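Local coordinates for 3-oxoacyl-[acyl-carrier-protein] reductase (PDB 3U9L) that probably reduces 3-oxoacyl-[acyl-carrier-protein] substrates with NADPH, as a member of the short-chain dehydrogenase/reductase family, at residues A[68-74]-A[124-128]; A[89-94]-A[139-144]; A[104-110]-A[205-211]; A[114-119]-A[163-167]. All coordinates share one frame; numbering follows the deposited sequence.

In the fold
Helix 108-136 runs through the set: contacts 1, 3 and 4 all use it, and it connects the two strands paired in contact 2. Contacts 1 and 2 are centred about 15 Å apart and touch where N126 OD1 meets H93 NE2 at 2.8 Å, probably by a hydrogen bond. Contacts 1 and 4 are bridged along the helix by the R124-D116 salt bridge. K164 NZ of contact 4 probably hydrogen-bonds to I144 O of contact 2 (3.2 Å); by family resemblance N118 and K164 probably belong to the active site. Contact 3, its centre about 17 Å from that of contact 4, lies farther out. Contacts 1, 3 and 4 all reach the second subunit.

Contact 1 of 4, residues A[68-74]-A[124-128]; sequences VQSQVSV and RVNRA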
loop_
_atom_site.group_PDB
_atom_site.type_symbol
_atom_site.label_atom_id
_atom_site.label_comp_id
_atom_site.label_asym_id
_atom_site.label_seq_id
_atom_site.Cartn_x
_atom_site.Cartn_y
_atom_site.Cartn_z
ATOM N N VAL A 68 -17.996 -6.054 6.004
ATOM C CA VAL A 68 -17.269 -5.758 4.773
ATOM C C VAL A 68 -16.375 -6.908 4.380
ATOM O O VAL A 68 -15.764 -6.875 3.320
ATOM C CB VAL A 68 -16.384 -4.527 4.906
ATOM C CG1 VAL A 68 -17.233 -3.277 5.039
ATOM C CG2 VAL A 68 -15.401 -4.709 6.131
ATOM N N GLN A 69 -16.257 -7.913 5.243
ATOM C CA GLN A 69 -15.433 -9.070 4.916
ATOM C C GLN A 69 -16.288 -10.124 4.181
ATOM O O GLN A 69 -15.767 -11.141 3.728
ATOM C CB GLN A 69 -14.739 -9.637 6.168
ATOM C CG GLN A 69 -13.522 -8.837 6.600
ATOM C CD GLN A 69 -12.875 -9.294 7.920
ATOM O OE1 GLN A 69 -11.751 -9.829 7.926
ATOM N NE2 GLN A 69 -13.552 -9.058 9.040
ATOM N N SER A 70 -17.594 -9.868 4.038
ATOM C CA SER A 70 -18.467 -10.826 3.367
ATOM C C SER A 70 -19.148 -10.209 2.159
ATOM O O SER A 70 -19.975 -9.295 2.312
ATOM C CB SER A 70 -19.506 -11.398 4.340
ATOM O OG SER A 70 -20.626 -11.876 3.627
ATOM N N GLN A 71 -18.822 -10.683 0.947
ATOM C CA GLN A 71 -19.491 -10.090 -0.243
ATOM C C GLN A 71 -20.990 -10.232 -0.141
ATOM O O GLN A 71 -21.735 -9.316 -0.466
ATOM C CB GLN A 71 -18.997 -10.661 -1.574
ATOM C CG GLN A 71 -19.585 -9.855 -2.783
ATOM C CD GLN A 71 -18.864 -8.531 -2.969
ATOM O OE1 GLN A 71 -17.640 -8.520 -3.030
ATOM N NE2 GLN A 71 -19.605 -7.420 -3.108
ATOM N N VAL A 72 -21.440 -11.383 0.333
ATOM C CA VAL A 72 -22.879 -11.622 0.508
ATOM C C VAL A 72 -23.509 -10.615 1.462
ATOM O O VAL A 72 -24.539 -10.017 1.145
ATOM C CB VAL A 72 -23.154 -13.065 0.979
ATOM C CG1 VAL A 72 -24.579 -13.177 1.574
ATOM C CG2 VAL A 72 -22.987 -14.005 -0.215
ATOM N N SER A 73 -22.877 -10.385 2.610
ATOM C CA SER A 73 -23.321 -9.317 3.493
ATOM C C SER A 73 -23.383 -7.932 2.815
ATOM O O SER A 73 -24.373 -7.203 2.911
ATOM C CB SER A 73 -22.433 -9.229 4.723
ATOM O OG SER A 73 -22.973 -8.253 5.596
ATOM N N VAL A 74 -22.291 -7.567 2.161
ATOM C CA VAL A 74 -22.208 -6.286 1.466
ATOM C C VAL A 74 -23.337 -6.158 0.452
ATOM O O VAL A 74 -24.030 -5.138 0.400
ATOM C CB VAL A 74 -20.803 -6.115 0.790
ATOM C CG1 VAL A 74 -20.799 -4.906 -0.141
ATOM C CG2 VAL A 74 -19.747 -5.975 1.838
ATOM N N ARG A 124 -15.040 -4.822 -2.111
ATOM C CA ARG A 124 -16.359 -5.455 -2.010
ATOM C C ARG A 124 -17.452 -4.410 -2.054
ATOM O O ARG A 124 -18.413 -4.532 -2.787
ATOM C CB ARG A 124 -16.478 -6.279 -0.698
ATOM C CG ARG A 124 -15.664 -7.531 -0.753
ATOM C CD ARG A 124 -15.828 -8.407 0.484
ATOM N NE ARG A 124 -14.764 -9.380 0.422
ATOM C CZ ARG A 124 -13.644 -9.326 1.140
ATOM N NH1 ARG A 124 -13.471 -8.393 2.073
ATOM N NH2 ARG A 124 -12.719 -10.232 0.936
ATOM N N VAL A 125 -17.308 -3.385 -1.243
ATOM C CA VAL A 125 -18.295 -2.329 -1.193
ATOM C C VAL A 125 -18.383 -1.584 -2.528
ATOM O O VAL A 125 -19.493 -1.329 -3.055
ATOM C CB VAL A 125 -18.034 -1.344 -0.005
ATOM C CG1 VAL A 125 -19.040 -0.129 -0.073
ATOM C CG2 VAL A 125 -18.199 -2.086 1.302
ATOM N N ASN A 126 -17.233 -1.223 -3.099
ATOM C CA ASN A 126 -17.270 -0.545 -4.387
ATOM C C ASN A 126 -17.918 -1.380 -5.514
ATOM O O ASN A 126 -18.711 -0.874 -6.317
ATOM C CB ASN A 126 -15.850 -0.106 -4.799
ATOM C CG ASN A 126 -15.443 1.165 -4.114
ATOM O OD1 ASN A 126 -16.274 1.990 -3.825
ATOM N ND2 ASN A 126 -14.168 1.320 -3.828
ATOM N N ARG A 127 -17.547 -2.657 -5.583
ATOM C CA ARG A 127 -18.083 -3.496 -6.624
ATOM C C ARG A 127 -19.617 -3.623 -6.504
ATOM O O ARG A 127 -20.327 -3.758 -7.525
ATOM C CB ARG A 127 -17.394 -4.856 -6.639
ATOM C CG ARG A 127 -16.053 -4.792 -7.431
ATOM C CD ARG A 127 -15.265 -6.148 -7.357
ATOM N NE ARG A 127 -16.057 -7.306 -7.809
ATOM C CZ ARG A 127 -16.308 -7.609 -9.079
ATOM N NH1 ARG A 127 -17.062 -8.674 -9.355
ATOM N NH2 ARG A 127 -15.824 -6.863 -10.077
ATOM N N ALA A 128 -20.127 -3.548 -5.275
ATOM C CA ALA A 128 -21.586 -3.566 -5.036
ATOM C C ALA A 128 -22.276 -2.236 -5.346
ATOM O O ALA A 128 -23.347 -2.199 -5.970
ATOM C CB ALA A 128 -21.881 -4.002 -3.537
HETATM O O HOH W 1 -16.822 -8.817 -5.594
#
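The carbonyl oxygen of R124 is gripped from opposite faces of its plane, by the helical N-H of A128 and by Q71, whose NE2 donates to R124 O at 3.1 Å. Q71 starts with CG anti to its backbone N and bends at chi2 (77°), which lays the amide across the aliphatic part of R124, OE1 3.2 Å from R124 CG. OE1 also accepts a hydrogen bond from a water that in turn accepts from R127 NE. The R124 side chain runs out to V68, where NH1 donates to V68 O at 3.0 Å, in the carbonyl plane on a lone pair, while Q69 O sits over one guanidinium face; the same NH1 forms a salt bridge with D116 OD1 on its own helix. This turn follows strand 61-65 in the Rossmann fold and feeds helix 71-85, held here against helix 108-136. S70 caps the new helix, OG accepting from S73 N. A leucine in place of R124 would probably leave V68 O without this donor and D116 without its salt-bridge mate. Beside these bonds, V74 CG1 packs 3.7 Å from A128 CB and meets V125 CG2, which V68 CG1 also touches. P108 of the second subunit packs on Q71 and R124.

Contact 2 of 4, residues A[89-94]-A[139-144]; sequences DVLIHN and GLLIWI
G139 sets its CA against D89 O in a CA-H...O contact at 3.3 Å; with its backbone angles a CB would jam into the carbonyl oxygen of the preceding residue. L140 N donates to the same D89 O at 2.9 Å, a bent bond (135° at the hydrogen), and L140 O accepts from L91 N. L140 CD2 brushes V90 CG1 on the face shared with I92 and I142. L141 turns to the other face, packed against helices 108-136 and 158-179, and its CD1 lies 4.2 Å from L91 CB. I142 N donates to L91 O at 2.8 Å, nearly straight, and I142 O accepts from H93 N. The I142 CD1 reaches back diagonally to V90 CG1, 3.9 Å away. W143 and H93 both have CG anti to the carbonyl carbon, which brings the rings side by side into a face-to-face stack. The H93 ring centre and that of the W143 six-membered ring are 4.4 Å apart, the planes at 28°, and H93 CD2 stands over the indole. H93 NE2 is held by N126 OD1 of helix 108-136. I144 N closes the series on H93 O at 3.0 Å, and I144 CG1 leans on N94 OD1. These are neighbouring parallel strands at the middle of a Rossmann sheet, joined by a beta-alpha-beta crossover through helix 108-136; H93 and N94 probably begin the His-Asn-Ala-Gly counterpart of the family's NNAG motif.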
loop_
_atom_site.group_PDB
_atom_site.type_symbol
_atom_site.label_atom_id
_atom_site.label_comp_id
_atom_site.label_asym_id
_atom_site.label_seq_id
_atom_site.Cartn_x
_atom_site.Cartn_y
_atom_site.Cartn_z
ATOM N N ASP A 89 -25.911 8.602 -2.738
ATOM C CA ASP A 89 -25.316 9.860 -3.198
ATOM C C ASP A 89 -23.873 9.985 -2.753
ATOM O O ASP A 89 -23.073 10.586 -3.468
ATOM C CB ASP A 89 -26.056 11.092 -2.699
ATOM C CG ASP A 89 -27.480 11.187 -3.245
ATOM O OD1 ASP A 89 -27.689 11.021 -4.471
ATOM O OD2 ASP A 89 -28.411 11.411 -2.433
ATOM N N VAL A 90 -23.575 9.470 -1.556
ATOM C CA VAL A 90 -22.263 9.585 -0.923
ATOM C C VAL A 90 -21.914 8.218 -0.301
ATOM O O VAL A 90 -22.701 7.642 0.496
ATOM C CB VAL A 90 -22.244 10.679 0.201
ATOM C CG1 VAL A 90 -20.861 10.840 0.809
ATOM C CG2 VAL A 90 -22.773 11.999 -0.309
ATOM N N LEU A 91 -20.742 7.717 -0.653
ATOM C CA LEU A 91 -20.243 6.451 -0.158
ATOM C C LEU A 91 -18.976 6.777 0.653
ATOM O O LEU A 91 -18.012 7.380 0.118
ATOM C CB LEU A 91 -19.947 5.528 -1.338
ATOM C CG LEU A 91 -19.294 4.179 -1.045
ATOM C CD1 LEU A 91 -20.234 3.417 -0.081
ATOM C CD2 LEU A 91 -19.028 3.362 -2.326
ATOM N N ILE A 92 -19.010 6.451 1.948
ATOM C CA ILE A 92 -17.898 6.763 2.842
ATOM C C ILE A 92 -17.174 5.494 3.281
ATOM O O ILE A 92 -17.687 4.696 4.082
ATOM C CB ILE A 92 -18.307 7.685 4.052
ATOM C CG1 ILE A 92 -19.179 8.877 3.599
ATOM C CG2 ILE A 92 -17.055 8.159 4.811
ATOM C CD1 ILE A 92 -19.593 9.858 4.785
ATOM N N HIS A 93 -15.988 5.294 2.703
ATOM C CA HIS A 93 -15.168 4.155 3.044
ATOM C C HIS A 93 -14.392 4.442 4.338
ATOM O O HIS A 93 -13.421 5.214 4.350
ATOM C CB HIS A 93 -14.179 3.831 1.926
ATOM C CG HIS A 93 -14.822 3.258 0.708
ATOM N ND1 HIS A 93 -15.289 1.975 0.656
ATOM C CD2 HIS A 93 -15.066 3.812 -0.512
ATOM C CE1 HIS A 93 -15.771 1.724 -0.557
ATOM N NE2 HIS A 93 -15.663 2.826 -1.269
ATOM N N ASN A 94 -14.774 3.778 5.411
ATOM C CA ASN A 94 -14.167 4.050 6.708
ATOM C C ASN A 94 -13.795 2.765 7.416
ATOM O O ASN A 94 -12.842 2.744 8.172
ATOM C CB ASN A 94 -15.114 4.897 7.570
ATOM C CG ASN A 94 -14.629 5.030 9.029
ATOM O OD1 ASN A 94 -13.677 5.743 9.315
ATOM N ND2 ASN A 94 -15.303 4.367 9.933
ATOM N N GLY A 139 -22.367 11.242 -7.955
ATOM C CA GLY A 139 -22.124 10.586 -6.660
ATOM C C GLY A 139 -20.785 11.061 -6.087
ATOM O O GLY A 139 -19.992 11.690 -6.802
ATOM N N LEU A 140 -20.516 10.750 -4.828
ATOM C CA LEU A 140 -19.265 11.177 -4.191
ATOM C C LEU A 140 -18.765 10.045 -3.390
ATOM O O LEU A 140 -19.542 9.482 -2.588
ATOM C CB LEU A 140 -19.499 12.358 -3.268
ATOM C CG LEU A 140 -18.384 12.878 -2.322
ATOM C CD1 LEU A 140 -17.185 13.512 -3.096
ATOM C CD2 LEU A 140 -18.997 13.907 -1.371
ATOM N N LEU A 141 -17.498 9.665 -3.633
ATOM C CA LEU A 141 -16.781 8.727 -2.788
ATOM C C LEU A 141 -15.909 9.524 -1.856
ATOM O O LEU A 141 -15.139 10.425 -2.288
ATOM C CB LEU A 141 -15.862 7.795 -3.617
ATOM C CG LEU A 141 -16.411 6.443 -4.015
ATOM C CD1 LEU A 141 -17.763 6.758 -4.752
ATOM C CD2 LEU A 141 -15.453 5.755 -4.929
ATOM N N ILE A 142 -15.996 9.190 -0.578
ATOM C CA ILE A 142 -15.090 9.774 0.396
ATOM C C ILE A 142 -14.327 8.625 1.018
ATOM O O ILE A 142 -14.920 7.645 1.500
ATOM C CB ILE A 142 -15.899 10.573 1.504
ATOM C CG1 ILE A 142 -16.740 11.691 0.877
ATOM C CG2 ILE A 142 -14.994 11.118 2.584
ATOM C CD1 ILE A 142 -17.500 12.534 1.893
ATOM N N TRP A 143 -13.006 8.735 1.055
ATOM C CA TRP A 143 -12.207 7.677 1.658
ATOM C C TRP A 143 -11.577 8.262 2.906
ATOM O O TRP A 143 -11.101 9.407 2.887
ATOM C CB TRP A 143 -11.097 7.277 0.669
ATOM C CG TRP A 143 -11.573 6.761 -0.684
ATOM C CD1 TRP A 143 -12.121 7.510 -1.724
ATOM C CD2 TRP A 143 -11.507 5.413 -1.153
ATOM N NE1 TRP A 143 -12.391 6.678 -2.826
ATOM C CE2 TRP A 143 -12.012 5.401 -2.502
ATOM C CE3 TRP A 143 -11.055 4.210 -0.588
ATOM C CZ2 TRP A 143 -12.086 4.224 -3.250
ATOM C CZ3 TRP A 143 -11.088 3.071 -1.348
ATOM C CH2 TRP A 143 -11.619 3.074 -2.648
ATOM N N ILE A 144 -11.556 7.510 3.994
ATOM C CA ILE A 144 -10.807 7.952 5.187
ATOM C C ILE A 144 -9.479 7.308 5.077
ATOM O O ILE A 144 -9.337 6.079 5.202
ATOM C CB ILE A 144 -11.461 7.533 6.524
ATOM C CG1 ILE A 144 -12.941 7.862 6.530
ATOM C CG2 ILE A 144 -10.661 8.121 7.750
ATOM C CD1 ILE A 144 -13.235 9.281 6.224
#

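Contact 3 of 4, residues A[104-110]-A[205-211]; sequences EAFTPEQ and VPDDHAR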
loop_
_atom_site.group_PDB
_atom_site.type_symbol
_atom_site.label_atom_id
_atom_site.label_comp_id
_atom_site.label_asym_id
_atom_site.label_seq_id
_atom_site.Cartn_x
_atom_site.Cartn_y
_atom_site.Cartn_z
ATOM N N GLU A 104 8.465 -8.185 11.598
ATOM C CA GLU A 104 8.933 -9.568 11.421
ATOM C C GLU A 104 8.111 -10.570 12.194
ATOM O O GLU A 104 8.039 -11.720 11.791
ATOM C CB GLU A 104 10.396 -9.707 11.843
ATOM C CG GLU A 104 11.113 -10.970 11.228
ATOM C CD GLU A 104 12.508 -11.239 11.833
ATOM O OE1 GLU A 104 13.229 -10.250 12.133
ATOM O OE2 GLU A 104 12.909 -12.432 11.949
ATOM N N ALA A 105 7.475 -10.140 13.302
ATOM C CA ALA A 105 6.736 -11.045 14.197
ATOM C C ALA A 105 5.295 -11.261 13.762
ATOM O O ALA A 105 4.586 -12.142 14.281
ATOM C CB ALA A 105 6.795 -10.534 15.696
ATOM N N PHE A 106 4.828 -10.428 12.844
ATOM C CA PHE A 106 3.523 -10.620 12.196
ATOM C C PHE A 106 3.645 -11.654 11.101
ATOM O O PHE A 106 4.567 -11.589 10.290
ATOM C CB PHE A 106 3.002 -9.293 11.596
ATOM C CG PHE A 106 2.474 -8.330 12.618
ATOM C CD1 PHE A 106 1.208 -8.503 13.171
ATOM C CD2 PHE A 106 3.245 -7.268 13.037
ATOM C CE1 PHE A 106 0.720 -7.605 14.161
ATOM C CE2 PHE A 106 2.778 -6.374 13.973
ATOM C CZ PHE A 106 1.510 -6.536 14.548
ATOM N N THR A 107 2.711 -12.604 11.049
ATOM C CA THR A 107 2.795 -13.621 10.027
ATOM C C THR A 107 2.267 -13.114 8.657
ATOM O O THR A 107 1.550 -12.105 8.607
ATOM C CB THR A 107 2.009 -14.844 10.449
ATOM O OG1 THR A 107 0.637 -14.503 10.519
ATOM C CG2 THR A 107 2.460 -15.307 11.835
ATOM N N PRO A 108 2.621 -13.814 7.584
ATOM C CA PRO A 108 2.159 -13.449 6.242
ATOM C C PRO A 108 0.637 -13.366 6.189
ATOM O O PRO A 108 0.089 -12.490 5.520
ATOM C CB PRO A 108 2.652 -14.611 5.379
ATOM C CG PRO A 108 3.855 -15.117 6.093
ATOM C CD PRO A 108 3.567 -14.943 7.557
ATOM N N GLU A 109 -0.030 -14.273 6.893
ATOM C CA GLU A 109 -1.487 -14.280 6.948
ATOM C C GLU A 109 -1.999 -13.040 7.669
ATOM O O GLU A 109 -3.021 -12.466 7.292
ATOM C CB GLU A 109 -1.992 -15.543 7.647
ATOM C CG GLU A 109 -1.624 -16.835 6.938
ATOM C CD GLU A 109 -0.210 -17.288 7.248
ATOM O OE1 GLU A 109 0.439 -16.663 8.113
ATOM O OE2 GLU A 109 0.251 -18.269 6.627
ATOM N N GLN A 110 -1.280 -12.629 8.709
ATOM C CA GLN A 110 -1.643 -11.440 9.470
ATOM C C GLN A 110 -1.706 -10.221 8.557
ATOM O O GLN A 110 -2.670 -9.458 8.587
ATOM C CB GLN A 110 -0.644 -11.200 10.603
ATOM C CG GLN A 110 -0.852 -12.096 11.813
ATOM C CD GLN A 110 -0.301 -11.488 13.088
ATOM O OE1 GLN A 110 0.895 -11.577 13.365
ATOM N NE2 GLN A 110 -1.173 -10.867 13.873
ATOM N N VAL A 205 -1.919 -7.615 17.733
ATOM C CA VAL A 205 -0.508 -7.794 17.983
ATOM C C VAL A 205 0.002 -9.005 17.198
ATOM O O VAL A 205 -0.775 -9.750 16.653
ATOM C CB VAL A 205 -0.214 -8.025 19.502
ATOM C CG1 VAL A 205 -0.474 -6.752 20.305
ATOM C CG2 VAL A 205 -1.037 -9.195 20.032
ATOM N N PRO A 206 1.306 -9.189 17.145
ATOM C CA PRO A 206 1.846 -10.322 16.384
ATOM C C PRO A 206 1.405 -11.686 16.908
ATOM O O PRO A 206 1.317 -11.868 18.124
ATOM C CB PRO A 206 3.351 -10.141 16.522
ATOM C CG PRO A 206 3.521 -8.608 16.734
ATOM C CD PRO A 206 2.329 -8.174 17.479
ATOM N N ASP A 207 1.085 -12.606 15.996
ATOM C CA ASP A 207 0.813 -14.000 16.362
ATOM C C ASP A 207 2.083 -14.773 16.723
ATOM O O ASP A 207 1.972 -15.811 17.353
ATOM C CB ASP A 207 0.165 -14.768 15.201
ATOM C CG ASP A 207 -1.300 -14.458 15.023
ATOM O OD1 ASP A 207 -1.924 -13.937 15.970
ATOM O OD2 ASP A 207 -1.841 -14.737 13.915
ATOM N N ASP A 208 3.257 -14.316 16.274
ATOM C CA ASP A 208 4.509 -15.029 16.490
ATOM C C ASP A 208 5.173 -14.515 17.781
ATOM O O ASP A 208 6.074 -13.681 17.754
ATOM C CB ASP A 208 5.472 -14.889 15.295
ATOM C CG ASP A 208 6.702 -15.831 15.386
ATOM O OD1 ASP A 208 6.977 -16.371 16.494
ATOM O OD2 ASP A 208 7.415 -16.008 14.363
ATOM N N HIS A 209 4.726 -15.039 18.919
ATOM C CA HIS A 209 5.136 -14.526 20.213
ATOM C C HIS A 209 6.612 -14.704 20.448
ATOM O O HIS A 209 7.278 -13.817 20.981
ATOM C CB HIS A 209 4.344 -15.233 21.336
ATOM C CG HIS A 209 2.869 -15.012 21.253
ATOM N ND1 HIS A 209 2.314 -13.793 20.892
ATOM C CD2 HIS A 209 1.824 -15.852 21.450
ATOM C CE1 HIS A 209 0.998 -13.891 20.876
ATOM N NE2 HIS A 209 0.671 -15.130 21.216
ATOM N N ALA A 210 7.124 -15.860 20.066
ATOM C CA ALA A 210 8.540 -16.153 20.220
ATOM C C ALA A 210 9.426 -15.168 19.452
ATOM O O ALA A 210 10.443 -14.719 19.981
ATOM C CB ALA A 210 8.825 -17.573 19.743
ATOM N N ARG A 211 9.065 -14.874 18.187
ATOM C CA ARG A 211 9.804 -13.871 17.413
ATOM C C ARG A 211 9.732 -12.487 18.071
ATOM O O ARG A 211 10.720 -11.788 18.150
ATOM C CB ARG A 211 9.302 -13.785 15.963
ATOM C CG ARG A 211 10.121 -12.847 15.074
ATOM C CD ARG A 211 11.206 -13.619 14.377
ATOM N NE ARG A 211 10.649 -14.834 13.755
ATOM C CZ ARG A 211 10.799 -15.223 12.488
ATOM N NH1 ARG A 211 11.500 -14.521 11.600
ATOM N NH2 ARG A 211 10.228 -16.360 12.120
HETATM O O HOH W 2 -1.040 -16.091 12.079
#
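Q110 clasps the other segment with both ends of its amide: NE2 donates to V205 O at 3.0 Å, and OE1 accepts from D207 N at 2.8 Å, that donor standing above the carbonyl plane. The amide also lies stacked on the D207 carboxylate, the planes 9° apart. P206 sits over the F106 ring, P206 CG 3.7 Å from the ring centroid and 16° off the normal, a CH-pi contact, while P206 CB packs on A105 CB at 3.6 Å. A105 O accepts from D208 N at 3.2 Å. R211 NH1 makes a salt bridge to the anti lone pair of E104 OE2, in the guanidinium plane; the modelled separation is doubtfully short. R211 NE also pairs with D208 OD2 at 3.5 Å, making a salt-bridge network. The contact ties the start of helix 108-136 to the region after strand 183-190, which in this family usually forms the substrate-binding lid. Two helix caps set these groups in place. T107 and Q110 form a capping box: T107 OG1 accepts from Q110 N, and Q110 OE1 takes T107 N on a lone pair at 3.1 Å, fixing the amide's turn. D208 caps helix 209-217, its OD1 met by R211 N from above the carboxylate plane. Farther out, R127 of the second subunit bridges to D208 OD2, and R134 of that subunit pairs with E104 OE1.

Contact 4 of 4, residues A[114-119]-A[163-167]; sequences LYDINV and AKAAM
A163 pushes its CB as a knob into the hole formed by L114, Y115, N118 and V119, nearest N118 CB at 3.7 Å. Helices 108-136 and 158-179 pack here, their local axes approaching to 8.9 Å and crossing at -40°; in short-chain dehydrogenases this pair commonly builds the dimer interface, and here Y115 stacks on Y115 of the second subunit. The Y115 side chain leaves the helix trans to its own nitrogen (chi1 -154°) and carries the ring to A166, whose CB meets it at the edge, 3.6 Å from Y115 CE1. V119 CB lies over the centre of one face of that ring, and V119 CG2 fits tightly against A163 O at 3.2 Å while also meeting A166 CB and M167 CB; residue 167 is modelled as selenomethionine. The helix carries a wider pi-type turn at 116-119, and N118 sits in it. L114 O accepts twice from N118, through its backbone N and through ND2, which comes from above the carbonyl plane at 3.3 Å; ND2 also donates to H97 O. An alanine at N118 is likely to cost H97 O its amide donor and L114 O its second one. N118, Y160 and K164 probably correspond to the Asn, Tyr and Lys of the classical tetrad, Y160 and K164 fitting YxxxK. Bends at chi2 and chi3 fold the K164 chain back, so that CD passes N118 OD1 and NZ reaches a water. That water joins the two helices, lying 2.8 Å from N118 O and accepting from K164 NZ at 3.0 Å.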
loop_
_atom_site.group_PDB
_atom_site.type_symbol
_atom_site.label_atom_id
_atom_site.label_comp_id
_atom_site.label_asym_id
_atom_site.label_seq_id
_atom_site.Cartn_x
_atom_site.Cartn_y
_atom_site.Cartn_z
ATOM N N LEU A 114 -5.097 -7.978 7.428
ATOM C CA LEU A 114 -5.108 -6.545 7.522
ATOM C C LEU A 114 -5.535 -5.924 6.177
ATOM O O LEU A 114 -6.441 -5.179 6.145
ATOM C CB LEU A 114 -3.823 -6.031 8.122
ATOM C CG LEU A 114 -3.719 -5.909 9.641
ATOM C CD1 LEU A 114 -4.432 -4.730 10.136
ATOM C CD2 LEU A 114 -4.073 -7.114 10.406
ATOM N N TYR A 115 -4.877 -6.324 5.104
ATOM C CA TYR A 115 -5.280 -5.996 3.772
ATOM C C TYR A 115 -6.781 -6.269 3.533
ATOM O O TYR A 115 -7.455 -5.458 2.991
ATOM C CB TYR A 115 -4.448 -6.723 2.742
ATOM C CG TYR A 115 -4.351 -6.034 1.425
ATOM C CD1 TYR A 115 -3.687 -4.847 1.306
ATOM C CD2 TYR A 115 -4.892 -6.577 0.290
ATOM C CE1 TYR A 115 -3.575 -4.230 0.141
ATOM C CE2 TYR A 115 -4.783 -5.961 -0.891
ATOM C CZ TYR A 115 -4.120 -4.793 -0.965
ATOM O OH TYR A 115 -4.005 -4.148 -2.106
ATOM N N ASP A 116 -7.254 -7.427 3.948
ATOM C CA ASP A 116 -8.651 -7.771 3.830
ATOM C C ASP A 116 -9.493 -6.683 4.489
ATOM O O ASP A 116 -10.312 -6.078 3.894
ATOM C CB ASP A 116 -8.962 -9.142 4.438
ATOM C CG ASP A 116 -10.375 -9.651 4.095
ATOM O OD1 ASP A 116 -10.975 -9.254 3.141
ATOM O OD2 ASP A 116 -10.863 -10.504 4.781
ATOM N N ILE A 117 -9.220 -6.444 5.737
ATOM C CA ILE A 117 -10.005 -5.445 6.501
ATOM C C ILE A 117 -9.921 -3.997 5.983
ATOM O O ILE A 117 -10.913 -3.246 5.975
ATOM C CB ILE A 117 -9.606 -5.423 8.003
ATOM C CG1 ILE A 117 -9.820 -6.801 8.642
ATOM C CG2 ILE A 117 -10.466 -4.382 8.762
ATOM C CD1 ILE A 117 -9.350 -6.899 10.163
ATOM N N ASN A 118 -8.739 -3.579 5.585
ATOM C CA ASN A 118 -8.551 -2.163 5.286
ATOM C C ASN A 118 -8.659 -1.842 3.784
ATOM O O ASN A 118 -8.933 -0.701 3.412
ATOM C CB ASN A 118 -7.201 -1.705 5.813
ATOM C CG ASN A 118 -7.188 -1.546 7.358
ATOM O OD1 ASN A 118 -7.702 -0.577 7.884
ATOM N ND2 ASN A 118 -6.545 -2.491 8.056
ATOM N N VAL A 119 -8.482 -2.852 2.938
ATOM C CA VAL A 119 -8.528 -2.641 1.488
ATOM C C VAL A 119 -9.581 -3.474 0.733
ATOM O O VAL A 119 -10.405 -2.939 -0.015
ATOM C CB VAL A 119 -7.103 -2.889 0.846
ATOM C CG1 VAL A 119 -7.181 -2.735 -0.676
ATOM C CG2 VAL A 119 -6.070 -1.879 1.399
ATOM N N ALA A 163 -1.366 -1.505 4.579
ATOM C CA ALA A 163 -2.727 -1.584 4.079
ATOM C C ALA A 163 -3.278 -0.193 3.815
ATOM O O ALA A 163 -3.948 0.022 2.821
ATOM C CB ALA A 163 -3.606 -2.349 5.008
ATOM N N LYS A 164 -3.018 0.773 4.691
ATOM C CA LYS A 164 -3.547 2.125 4.478
ATOM C C LYS A 164 -2.886 2.789 3.271
ATOM O O LYS A 164 -3.532 3.581 2.598
ATOM C CB LYS A 164 -3.300 3.041 5.689
ATOM C CG LYS A 164 -4.007 2.599 6.959
ATOM C CD LYS A 164 -5.494 2.418 6.733
ATOM C CE LYS A 164 -6.160 3.722 6.404
ATOM N NZ LYS A 164 -7.701 3.634 6.368
ATOM N N ALA A 165 -1.590 2.543 3.073
ATOM C CA ALA A 165 -0.871 3.080 1.942
ATOM C C ALA A 165 -1.464 2.549 0.621
ATOM O O ALA A 165 -1.599 3.288 -0.376
ATOM C CB ALA A 165 0.611 2.683 2.034
ATOM N N ALA A 166 -1.815 1.271 0.615
ATOM C CA ALA A 166 -2.434 0.650 -0.575
ATOM C C ALA A 166 -3.797 1.277 -0.735
ATOM O O ALA A 166 -4.192 1.590 -1.858
ATOM C CB ALA A 166 -2.564 -0.854 -0.403
HETATM N N MSE A 167 -4.528 1.472 0.371
HETATM C CA MSE A 167 -5.884 2.021 0.247
HETATM C C MSE A 167 -5.908 3.437 -0.363
HETATM O O MSE A 167 -6.768 3.779 -1.187
HETATM C CB MSE A 167 -6.639 2.050 1.598
HETATM C CG MSE A 167 -8.147 2.355 1.411
HETATM SE SE MSE A 167 -8.765 3.680 2.809
HETATM C CE MSE A 167 -8.035 5.303 1.926
HETATM O O HOH W 3 -9.080 1.092 5.508
#